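Long-range contacts in putative transcriptional regulator, LysR family (Vibrio parahaemolyticus, PDB 3OXN), which probably acts as a DNA-binding transcription factor of the LysR family, of which this chain holds the C-terminal effector-binding (LysR substrate-binding) domain: residues P14-Q19 / E44-V48; V91-L97 / I163-D169. All coordinates share one frame. Residue numbers count along the deposited sequence, not the author numbering.

Contact 1: P14-Q19 / E44-V48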
# COMPACT_ATOMS: atom_id res chain seq x y z
N PRO A 14 4.34 13.66 -25.71
CA PRO A 14 5.58 14.34 -26.11
C PRO A 14 6.47 14.43 -24.90
O PRO A 14 6.17 13.78 -23.91
CB PRO A 14 5.11 15.75 -26.52
CG PRO A 14 3.61 15.69 -26.59
CD PRO A 14 3.22 14.62 -25.59
N GLN A 15 7.53 15.23 -24.97
CA GLN A 15 8.49 15.31 -23.86
C GLN A 15 8.80 16.75 -23.40
O GLN A 15 9.72 16.95 -22.60
CB GLN A 15 9.78 14.58 -24.21
CG GLN A 15 10.95 15.51 -24.44
CD GLN A 15 11.94 14.95 -25.43
OE1 GLN A 15 12.04 13.73 -25.60
NE2 GLN A 15 12.68 15.84 -26.10
N GLN A 16 8.07 17.73 -23.91
CA GLN A 16 8.11 19.06 -23.30
C GLN A 16 7.49 18.88 -21.93
O GLN A 16 7.88 19.52 -20.95
CB GLN A 16 7.29 20.10 -24.10
CG GLN A 16 5.81 20.30 -23.61
CD GLN A 16 5.67 21.23 -22.38
OE1 GLN A 16 5.50 20.77 -21.25
NE2 GLN A 16 5.73 22.54 -22.61
N CYS A 17 6.53 17.96 -21.89
CA CYS A 17 5.69 17.77 -20.73
C CYS A 17 6.47 17.68 -19.42
O CYS A 17 7.31 16.79 -19.25
CB CYS A 17 4.84 16.51 -20.92
SG CYS A 17 3.41 16.49 -19.85
N ASP A 18 6.20 18.61 -18.50
CA ASP A 18 6.80 18.57 -17.17
C ASP A 18 5.67 18.64 -16.15
O ASP A 18 5.88 18.84 -14.95
CB ASP A 18 7.78 19.73 -16.99
CG ASP A 18 7.09 21.08 -16.92
OD1 ASP A 18 5.86 21.12 -16.66
OD2 ASP A 18 7.78 22.11 -17.12
N GLN A 19 4.46 18.49 -16.66
CA GLN A 19 3.26 18.53 -15.87
C GLN A 19 3.18 17.32 -14.97
O GLN A 19 3.66 16.24 -15.31
CB GLN A 19 2.07 18.54 -16.81
CG GLN A 19 0.76 18.13 -16.20
CD GLN A 19 -0.37 18.30 -17.18
OE1 GLN A 19 -0.21 18.94 -18.23
NE2 GLN A 19 -1.52 17.72 -16.86
N GLU A 44 9.79 8.02 -21.86
CA GLU A 44 9.05 8.68 -22.93
C GLU A 44 8.77 10.17 -22.63
O GLU A 44 8.44 10.94 -23.54
CB GLU A 44 7.75 7.92 -23.19
CG GLU A 44 7.34 7.81 -24.66
CD GLU A 44 5.99 8.45 -24.94
OE1 GLU A 44 4.97 7.86 -24.52
OE2 GLU A 44 5.95 9.52 -25.59
N ALA A 45 8.90 10.56 -21.36
CA ALA A 45 8.59 11.93 -20.94
C ALA A 45 9.39 12.34 -19.71
O ALA A 45 8.82 12.58 -18.65
CB ALA A 45 7.10 12.06 -20.67
N PRO A 46 10.72 12.45 -19.86
CA PRO A 46 11.70 12.68 -18.78
C PRO A 46 11.31 13.74 -17.74
O PRO A 46 11.60 13.57 -16.56
CB PRO A 46 12.95 13.13 -19.54
CG PRO A 46 12.82 12.46 -20.87
CD PRO A 46 11.36 12.41 -21.19
N ASN A 47 10.67 14.83 -18.17
CA ASN A 47 10.32 15.92 -17.25
C ASN A 47 9.10 15.63 -16.40
O ASN A 47 8.85 16.31 -15.41
CB ASN A 47 10.05 17.20 -18.03
CG ASN A 47 11.31 17.83 -18.57
OD1 ASN A 47 11.49 19.05 -18.46
ND2 ASN A 47 12.18 17.01 -19.16
N VAL A 48 8.34 14.62 -16.81
CA VAL A 48 7.04 14.32 -16.25
C VAL A 48 7.17 14.01 -14.75
O VAL A 48 8.23 13.56 -14.30
CB VAL A 48 6.39 13.14 -17.02
CG1 VAL A 48 6.64 11.81 -16.31
CG2 VAL A 48 4.92 13.39 -17.22
O HOH W 1 7.67 17.81 -13.34

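Contact 2: V91-L97 / I163-D169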
# COMPACT_ATOMS: atom_id res chain seq x y z
N VAL A 91 -8.20 -8.99 -14.30
CA VAL A 91 -7.60 -9.52 -13.09
C VAL A 91 -8.28 -10.80 -12.60
O VAL A 91 -9.50 -10.87 -12.50
CB VAL A 91 -7.66 -8.53 -11.94
CG1 VAL A 91 -6.61 -8.87 -10.90
CG2 VAL A 91 -7.47 -7.12 -12.46
N GLY A 92 -7.47 -11.81 -12.31
CA GLY A 92 -7.96 -13.03 -11.69
C GLY A 92 -7.33 -13.20 -10.32
O GLY A 92 -6.36 -12.51 -9.99
N VAL A 93 -7.87 -14.12 -9.52
CA VAL A 93 -7.38 -14.33 -8.14
C VAL A 93 -6.61 -15.64 -7.95
O VAL A 93 -6.96 -16.67 -8.52
CB VAL A 93 -8.52 -14.17 -7.10
CG1 VAL A 93 -8.31 -15.08 -5.92
CG2 VAL A 93 -8.59 -12.74 -6.64
N LEU A 94 -5.55 -15.60 -7.14
CA LEU A 94 -4.66 -16.74 -6.99
C LEU A 94 -4.24 -16.86 -5.51
O LEU A 94 -4.36 -15.90 -4.76
CB LEU A 94 -3.44 -16.53 -7.88
CG LEU A 94 -3.05 -17.62 -8.88
CD1 LEU A 94 -4.26 -18.14 -9.66
CD2 LEU A 94 -1.98 -17.11 -9.83
N CYS A 95 -3.76 -18.03 -5.10
CA CYS A 95 -3.35 -18.24 -3.71
C CYS A 95 -1.84 -18.35 -3.54
O CYS A 95 -1.14 -18.80 -4.45
CB CYS A 95 -4.00 -19.50 -3.16
SG CYS A 95 -5.76 -19.28 -3.07
N LEU A 96 -1.36 -17.96 -2.37
CA LEU A 96 0.05 -18.00 -2.06
C LEU A 96 0.24 -18.78 -0.78
O LEU A 96 -0.38 -18.46 0.24
CB LEU A 96 0.58 -16.57 -1.87
CG LEU A 96 1.42 -15.83 -2.93
CD1 LEU A 96 1.28 -16.40 -4.33
CD2 LEU A 96 1.11 -14.33 -2.91
N LEU A 97 1.08 -19.81 -0.80
CA LEU A 97 1.38 -20.57 0.41
C LEU A 97 2.86 -20.52 0.75
O LEU A 97 3.69 -20.40 -0.13
CB LEU A 97 0.98 -22.04 0.28
CG LEU A 97 -0.42 -22.31 -0.24
CD1 LEU A 97 -0.72 -23.76 -0.02
CD2 LEU A 97 -1.38 -21.46 0.51
N ILE A 163 -3.39 -19.45 4.03
CA ILE A 163 -3.46 -19.39 2.59
C ILE A 163 -3.76 -17.94 2.21
O ILE A 163 -4.82 -17.40 2.56
CB ILE A 163 -4.55 -20.31 2.03
CG1 ILE A 163 -4.22 -21.77 2.33
CG2 ILE A 163 -4.72 -20.10 0.54
CD1 ILE A 163 -5.44 -22.65 2.30
N ILE A 164 -2.81 -17.33 1.51
CA ILE A 164 -2.89 -15.92 1.15
C ILE A 164 -3.58 -15.73 -0.20
O ILE A 164 -2.99 -16.02 -1.23
CB ILE A 164 -1.47 -15.28 1.05
CG1 ILE A 164 -0.75 -15.30 2.40
CG2 ILE A 164 -1.57 -13.86 0.59
CD1 ILE A 164 -0.19 -16.66 2.78
N THR A 165 -4.82 -15.26 -0.21
CA THR A 165 -5.48 -14.96 -1.48
C THR A 165 -5.06 -13.59 -2.00
O THR A 165 -4.93 -12.65 -1.23
CB THR A 165 -7.00 -14.97 -1.36
OG1 THR A 165 -7.44 -16.28 -0.97
CG2 THR A 165 -7.61 -14.59 -2.70
N VAL A 166 -4.85 -13.48 -3.30
CA VAL A 166 -4.34 -12.24 -3.90
C VAL A 166 -4.70 -12.21 -5.37
O VAL A 166 -4.85 -13.26 -5.99
CB VAL A 166 -2.81 -12.19 -3.87
CG1 VAL A 166 -2.30 -11.70 -2.54
CG2 VAL A 166 -2.23 -13.54 -4.24
N PRO A 167 -4.81 -10.99 -5.95
CA PRO A 167 -4.95 -10.87 -7.40
C PRO A 167 -3.82 -11.65 -8.09
O PRO A 167 -2.67 -11.52 -7.66
CB PRO A 167 -4.78 -9.36 -7.65
CG PRO A 167 -5.13 -8.73 -6.38
CD PRO A 167 -4.70 -9.68 -5.29
N ALA A 168 -4.15 -12.43 -9.12
CA ALA A 168 -3.21 -13.34 -9.78
C ALA A 168 -1.79 -12.80 -10.00
O ALA A 168 -0.81 -13.43 -9.58
CB ALA A 168 -3.78 -13.81 -11.09
N ASP A 169 -1.70 -11.64 -10.66
CA ASP A 169 -0.42 -11.10 -11.14
C ASP A 169 0.52 -10.82 -9.99
O ASP A 169 1.74 -10.89 -10.13
CB ASP A 169 -0.62 -9.81 -11.94
CG ASP A 169 -1.88 -9.82 -12.80
OD1 ASP A 169 -1.80 -9.37 -13.96
OD2 ASP A 169 -2.96 -10.26 -12.31

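Contact 1: P14-Q19 / E44-V48
In this Rossmann-like lobe, of the periplasmic-binding-protein type, the turn joining helix 28-44 to strand 49-54 meets the lead-in to strand 20-25 without a direct hydrogen bond. E44 ends the helix. Its carbonyl O lies 3.9 Å from Q15 CB, while its carboxylate turns to W210 of helix 206-227 and receives a hydrogen bond from the indole. A45 is the first residue to leave helical geometry; its CB sits 3.8 Å from P14 O, and its carbonyl accepts the closing bond of a type I beta turn, V48 N to A45 O at 2.8 Å. P46, second in the turn, brings CD to 4.0 Å from Q15 CB, and its carbonyl O takes a hydrogen bond from K142 of the second subunit, so the turn also touches that subunit. N47 points its CB at the other loop, 3.0 Å from C17 O, a tight van der Waals approach. V48, the last residue of the turn, directs its side chain back to I41 and Y42 of helix 28-44, yet its CG2 still reaches C17 SG at 4.3 Å and Q19 O at 3.7 Å. In place of a direct bond, one water bridges the loops, donating to D18 O at 2.6 Å and to N47 O at 2.8 Å.

Contact 2: V91-L97 / I163-D169
L96, A168 and L94 bury the largest areas in this antiparallel pairing of strands 93-97 and 163-167, which shows how a strand pair can run directly into a helix start. L96 forms a hydrogen-bonded pair with I164: L96 N to I164 O is 2.8 Å and I164 N to L96 O is 3.0 Å. Its side chain lies on the same sheet face as those of I164 and V166, with L96 CB 3.8 Å from I164 CB and L96 CD2 3.7 Å from V166 CG2. L94 repeats the pattern two residues earlier, opposite V166, bonding through N to V166 O at 2.7 Å and through O to V166 N at 2.9 Å; its CD2 then reaches A168 CB at 4.0 Å. A168 opens helix 168-177 just after P167, the N-cap residue, and its N donates to G92 O at 2.4 Å, a very short bond that carries the pairing past the strand end. On the opposite face, C95 and T165 form a non-hydrogen-bonded pair with CA atoms 4.5 Å apart, T165 OG1 being hydrogen-bonded to Y113. The pair occupies the inner part of the mixed five-stranded sheet of the second lobe of this periplasmic-binding-protein-like domain: strand 93-98 is flanked by strand 180-183, strand 163-167 by strand 117-120, and helix 168-177 packs on the face of L94 and L96 through Y172, A171 and A175.

The two contacts illustrate a bilobal domain built from two mixed five-stranded sheets, each with three parallel strands followed by an antiparallel one. Contact 1 borders the sheet that contains strands 20-25 and 49-54, whereas contact 2 lies inside the other, and their centres are 36 Å apart on opposite sides of the chain's centre; the nearest atoms are about 21 Å from each other. Contact 1 is peripheral, 26 Å from that centre and partly exposed, with the second subunit at hand; contact 2 is buried, 10 Å from it, and untouched by another chain. In LysR-family regulators the effector generally binds in the cleft between the lobes, and neither contact as described includes a ligand.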